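Long-range contact in L-asparaginase I (Vibrio cholerae, PDB 2OCD), which probably catalyses the hydrolysis of L-asparagine to L-aspartate and ammonium, working as a homotetramer: residues A237-T242 with A305-L310. Sequence-based numbering, arbitrary orientation.
Sequences AMILLT and AALAKL
I239 reaches from strand 237-242 to A306, L307 and L310 on helix 303-315, and following it outward from CB shows how one branched side chain can join a strand to the helix packed on its sheet. The CB bond already points at the helix. At CB the chain divides: CG1 lies anti to the carbonyl carbon (chi1 -58°) and meets L310 CD1 at 3.9 Å, the two side chains passing alongside one another with opposite headings. The second torsion extends the chain (chi2 172°) and carries CD1 on to the helix surface. I239 CD1 lies 3.5 Å from L307 CG, close to L307 CD1 as well. A306 CB approaches I239 CD1 at 3.9 Å. A306 and L310, one helical turn apart, both direct their CB bonds toward the strand. Both methyls of L310 also touch A237, whose CB lies 3.8 Å from L310 CD2 and a little farther from L310 CD1. The result is a wholly apolar, buried interface in which the axes of segments 237-242 and 305-310 run nearly antiparallel, at 162°. Strand 237-242 is an inner strand of the four-stranded parallel sheet in the C-terminal domain, between strands 213-217 and 267-272; I239 also touches V269 and L271 of the latter. Helix 303-315 packs on that sheet, A306 touching L271 and L310 touching I267, while A308 and K309 meet F103 of helix 94-104.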
ATOM      1  N   ALA B 237      -4.322 -16.503  36.458  1.00 21.20           N
ATOM      2  CA  ALA B 237      -4.999 -16.031  35.246  1.00 21.33           C
ATOM      3  C   ALA B 237      -4.486 -16.780  34.019  1.00 21.72           C
ATOM      4  O   ALA B 237      -3.440 -17.437  34.063  1.00 21.41           O
ATOM      5  CB  ALA B 237      -4.865 -14.512  35.055  1.00 21.27           C
HETATM    6  N   MSE B 238      -5.250 -16.660  32.932  1.00 22.35           N
HETATM    7  CA  MSE B 238      -5.157 -17.535  31.785  1.00 21.70           C
HETATM    8  C   MSE B 238      -5.697 -16.829  30.544  1.00 19.36           C
HETATM    9  O   MSE B 238      -6.893 -16.537  30.429  1.00 18.61           O
HETATM   10  CB  MSE B 238      -6.000 -18.772  32.099  1.00 23.83           C
HETATM   11  CG  MSE B 238      -6.485 -19.639  30.909  1.00 28.20           C
HETATM   12 SE   MSE B 238      -5.060 -20.744  30.240  0.80 49.32          SE
HETATM   13  CE  MSE B 238      -3.977 -20.945  31.897  1.00 44.56           C
ATOM     14  N   ILE B 239      -4.818 -16.567  29.605  1.00 17.44           N
ATOM     15  CA  ILE B 239      -5.207 -16.020  28.308  1.00 16.08           C
ATOM     16  C   ILE B 239      -5.346 -17.162  27.275  1.00 15.15           C
ATOM     17  O   ILE B 239      -4.445 -17.935  27.041  1.00 13.34           O
ATOM     18  CB  ILE B 239      -4.196 -14.949  27.809  1.00 16.19           C
ATOM     19  CG1 ILE B 239      -4.090 -13.819  28.830  1.00 14.39           C
ATOM     20  CG2 ILE B 239      -4.610 -14.370  26.447  1.00 16.73           C
ATOM     21  CD1 ILE B 239      -2.969 -12.827  28.487  1.00 15.25           C
ATOM     22  N   LEU B 240      -6.505 -17.207  26.642  1.00 14.98           N
ATOM     23  CA  LEU B 240      -6.840 -18.235  25.693  1.00 14.94           C
ATOM     24  C   LEU B 240      -6.827 -17.635  24.321  1.00 14.62           C
ATOM     25  O   LEU B 240      -7.665 -16.816  24.064  1.00 14.62           O
ATOM     26  CB  LEU B 240      -8.228 -18.673  26.012  1.00 15.41           C
ATOM     27  CG  LEU B 240      -8.580 -20.124  25.953  1.00 15.90           C
ATOM     28  CD1 LEU B 240      -7.685 -20.909  26.918  1.00 16.52           C
ATOM     29  CD2 LEU B 240     -10.084 -20.117  26.339  1.00 14.41           C
ATOM     30  N   LEU B 241      -5.858 -18.011  23.468  1.00 14.39           N
ATOM     31  CA  LEU B 241      -5.761 -17.488  22.111  1.00 13.54           C
ATOM     32  C   LEU B 241      -6.543 -18.481  21.228  1.00 13.95           C
ATOM     33  O   LEU B 241      -6.129 -19.633  21.006  1.00 14.95           O
ATOM     34  CB  LEU B 241      -4.293 -17.312  21.671  1.00 12.13           C
ATOM     35  CG  LEU B 241      -3.279 -16.618  22.619  1.00 12.10           C
ATOM     36  CD1 LEU B 241      -1.777 -16.936  22.352  1.00  6.52           C
ATOM     37  CD2 LEU B 241      -3.473 -15.082  22.677  1.00 11.02           C
ATOM     38  N   THR B 242      -7.701 -18.048  20.752  1.00 13.80           N
ATOM     39  CA  THR B 242      -8.608 -18.931  20.022  1.00 13.86           C
ATOM     40  C   THR B 242      -8.644 -18.548  18.540  1.00 14.05           C
ATOM     41  O   THR B 242      -8.010 -17.554  18.146  1.00 12.95           O
ATOM     42  CB  THR B 242     -10.017 -18.881  20.611  1.00 14.00           C
ATOM     43  OG1 THR B 242     -10.536 -17.563  20.476  1.00 12.50           O
ATOM     44  CG2 THR B 242     -10.035 -19.308  22.122  1.00 13.10           C
ATOM     45  N   ALA B 305      -1.561  -5.938  25.734  1.00 10.93           N
ATOM     46  CA  ALA B 305      -2.457  -5.143  26.585  1.00 10.96           C
ATOM     47  C   ALA B 305      -3.097  -6.087  27.586  1.00 11.44           C
ATOM     48  O   ALA B 305      -3.418  -5.676  28.727  1.00 12.75           O
ATOM     49  CB  ALA B 305      -3.517  -4.353  25.790  1.00 10.15           C
ATOM     50  N   ALA B 306      -3.249  -7.357  27.192  1.00 11.08           N
ATOM     51  CA  ALA B 306      -4.033  -8.321  27.972  1.00 11.19           C
ATOM     52  C   ALA B 306      -3.267  -8.838  29.184  1.00 10.71           C
ATOM     53  O   ALA B 306      -3.840  -9.107  30.247  1.00 10.67           O
ATOM     54  CB  ALA B 306      -4.484  -9.467  27.080  1.00 10.78           C
ATOM     55  N   LEU B 307      -1.963  -8.974  29.002  1.00 11.22           N
ATOM     56  CA  LEU B 307      -1.052  -9.402  30.045  1.00 10.70           C
ATOM     57  C   LEU B 307      -0.875  -8.256  30.977  1.00 10.70           C
ATOM     58  O   LEU B 307      -0.868  -8.445  32.222  1.00  9.53           O
ATOM     59  CB  LEU B 307       0.269  -9.869  29.444  1.00 10.93           C
ATOM     60  CG  LEU B 307       0.083 -11.383  29.299  1.00 12.90           C
ATOM     61  CD1 LEU B 307       0.680 -12.019  28.008  1.00 12.72           C
ATOM     62  CD2 LEU B 307       0.585 -12.024  30.599  1.00 14.14           C
ATOM     63  N   ALA B 308      -0.816  -7.064  30.375  1.00  9.91           N
ATOM     64  CA  ALA B 308      -0.709  -5.849  31.134  1.00 10.44           C
ATOM     65  C   ALA B 308      -1.866  -5.608  32.086  1.00 11.32           C
ATOM     66  O   ALA B 308      -1.625  -5.183  33.226  1.00 11.53           O
ATOM     67  CB  ALA B 308      -0.611  -4.719  30.216  1.00 10.21           C
ATOM     68  N   LYS B 309      -3.103  -5.809  31.586  1.00 11.52           N
ATOM     69  CA  LYS B 309      -4.323  -5.325  32.236  1.00 11.16           C
ATOM     70  C   LYS B 309      -4.575  -6.282  33.370  1.00 11.87           C
ATOM     71  O   LYS B 309      -4.930  -5.867  34.489  1.00 10.94           O
ATOM     72  CB  LYS B 309      -5.499  -5.256  31.250  1.00 11.38           C
ATOM     73  CG  LYS B 309      -6.799  -4.545  31.756  1.00 11.69           C
ATOM     74  CD  LYS B 309      -7.911  -4.550  30.700  1.00 10.76           C
ATOM     75  CE  LYS B 309      -9.212  -3.835  31.083  1.00 12.20           C
ATOM     76  NZ  LYS B 309     -10.302  -3.938  29.973  1.00 12.27           N
ATOM     77  N   LEU B 310      -4.349  -7.568  33.095  1.00 12.82           N
ATOM     78  CA  LEU B 310      -4.410  -8.588  34.144  1.00 12.81           C
ATOM     79  C   LEU B 310      -3.395  -8.309  35.280  1.00 13.63           C
ATOM     80  O   LEU B 310      -3.726  -8.482  36.473  1.00 14.91           O
ATOM     81  CB  LEU B 310      -4.223  -9.999  33.558  1.00 12.34           C
ATOM     82  CG  LEU B 310      -5.452 -10.720  32.938  1.00 11.43           C
ATOM     83  CD1 LEU B 310      -5.044 -11.883  32.037  1.00  5.89           C
ATOM     84  CD2 LEU B 310      -6.501 -11.219  33.971  1.00 10.02           C
TER